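Local coordinates for ribosomal-protein-alanine acetyltransferase (Clostridium acetobutylicum, PDB 3DNS) that probably acetylates the N-terminal alanine of a ribosomal protein, this chain being the N-terminal, GNAT-type domain of the longer enzyme, at residues V70-E73 against F74-S78. Sequence-based numbering, arbitrary orientation.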
# COMPACT_ATOMS: atom_id res chain seq x y z
N VAL A 70 8.67 6.30 16.17
CA VAL A 70 7.81 5.48 17.01
C VAL A 70 8.43 4.15 17.35
O VAL A 70 8.45 3.75 18.53
CB VAL A 70 6.39 5.22 16.34
CG1 VAL A 70 5.60 4.23 17.15
CG2 VAL A 70 5.55 6.58 16.20
N PHE A 71 8.93 3.45 16.32
CA PHE A 71 9.48 2.10 16.50
C PHE A 71 10.83 2.13 17.23
O PHE A 71 11.13 1.26 18.06
CB PHE A 71 9.53 1.36 15.15
CG PHE A 71 9.46 -0.15 15.27
CD1 PHE A 71 8.36 -0.77 15.87
CD2 PHE A 71 10.50 -0.95 14.81
CE1 PHE A 71 8.30 -2.16 15.97
CE2 PHE A 71 10.45 -2.33 14.96
CZ PHE A 71 9.36 -2.94 15.52
N MSE A 72 11.65 3.14 16.97
CA MSE A 72 12.94 3.25 17.69
C MSE A 72 12.72 3.49 19.19
O MSE A 72 13.38 2.90 20.01
CB MSE A 72 13.81 4.42 17.14
CG MSE A 72 14.47 4.27 15.77
SE MSE A 72 15.22 2.53 15.40
CE MSE A 72 13.55 1.75 14.71
N GLU A 73 11.81 4.37 19.52
CA GLU A 73 11.46 4.62 20.91
C GLU A 73 11.07 3.32 21.61
O GLU A 73 11.53 3.03 22.73
CB GLU A 73 10.35 5.68 21.05
CG GLU A 73 9.85 5.94 22.55
CD GLU A 73 10.82 6.75 23.38
OE1 GLU A 73 11.79 7.30 22.80
OE2 GLU A 73 10.62 6.85 24.62
N PHE A 74 10.23 2.55 20.93
CA PHE A 74 9.85 1.19 21.38
C PHE A 74 11.03 0.24 21.61
O PHE A 74 11.11 -0.41 22.63
CB PHE A 74 8.92 0.55 20.34
CG PHE A 74 8.45 -0.88 20.69
CD1 PHE A 74 7.69 -1.13 21.83
CD2 PHE A 74 8.77 -1.96 19.87
CE1 PHE A 74 7.27 -2.42 22.12
CE2 PHE A 74 8.39 -3.23 20.16
CZ PHE A 74 7.64 -3.47 21.27
N LEU A 75 11.89 0.11 20.61
CA LEU A 75 13.05 -0.79 20.69
C LEU A 75 14.10 -0.37 21.72
O LEU A 75 14.56 -1.20 22.55
CB LEU A 75 13.69 -0.94 19.29
CG LEU A 75 12.88 -1.71 18.18
CD1 LEU A 75 13.66 -1.80 16.89
CD2 LEU A 75 12.48 -3.10 18.56
N PHE A 76 14.49 0.91 21.66
CA PHE A 76 15.49 1.47 22.57
C PHE A 76 15.02 1.67 24.00
O PHE A 76 15.80 1.43 24.91
CB PHE A 76 16.06 2.80 22.06
CG PHE A 76 16.84 2.66 20.80
CD1 PHE A 76 17.96 1.84 20.75
CD2 PHE A 76 16.45 3.34 19.65
CE1 PHE A 76 18.69 1.71 19.59
CE2 PHE A 76 17.21 3.22 18.46
CZ PHE A 76 18.30 2.40 18.42
N LYS A 77 13.80 2.12 24.21
CA LYS A 77 13.39 2.57 25.53
C LYS A 77 12.44 1.66 26.23
O LYS A 77 12.35 1.72 27.44
CB LYS A 77 12.77 3.96 25.46
CG LYS A 77 13.57 4.90 24.59
CD LYS A 77 14.76 5.41 25.35
CE LYS A 77 14.43 6.60 26.16
NZ LYS A 77 15.73 7.17 26.57
N SER A 78 11.72 0.82 25.48
CA SER A 78 10.80 -0.19 26.05
C SER A 78 11.26 -1.62 25.84
O SER A 78 10.60 -2.51 26.33
CB SER A 78 9.42 -0.02 25.45
OG SER A 78 8.93 1.25 25.76
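M72 O takes the shortest polar bond here: F76 N reaches it at 2.8 Å, with the donor nearly in line with the C=O. The same oxygen approaches the F76 ring obliquely, 3.1 Å from CD2. Beyond it the two side chains run alongside each other in the same direction. M72 is a selenomethionine, and its SE comes within 3.7 Å of F76 CE2 in a Met-aromatic contact; the line from SE to the ring centroid is tilted 59° from the ring normal. Bends at chi2 and chi3 fold its chain, and CE ends up near L75 CD1.

One step back along the chain, L75 N bonds F71 O. L75 CG lies over one face of the F71 ring, and its CD1 is 3.8 Å from F71 CE2. All of this belongs to the C-terminal part of helix 61-78, the connection of a beta-alpha-beta unit between the parallel neighbours 46-53 and 83-89 in the GNAT-family sheet. M72, L75 and F76 all rest on V84 of strand 83-89, while F71 meets F49 of strand 46-53 edge-to-face.

The F74 ring extends beside that of F71, their planes at 34° and F74 CD2 3.9 Å from F71 CE1. Both side chains touch L5 of strand 4-6.

On the exposed side, K77 N donates to E73 O at 2.9 Å. The E73 chain leaves CB extended away from its backbone N, chi1 176°, then bends at chi2 and lays the carboxylate beside the aliphatic part of K77, where OE1 is 3.5 Å from K77 CG. The charged ends do not pair: E73 OE1 and K77 NZ stand 5.5 Å apart. OE1 instead hydrogen-bonds the hydroxyl of Y131, whose ring stacks on F76, and K77 NZ makes a weak hydrogen bond to Y128 OH.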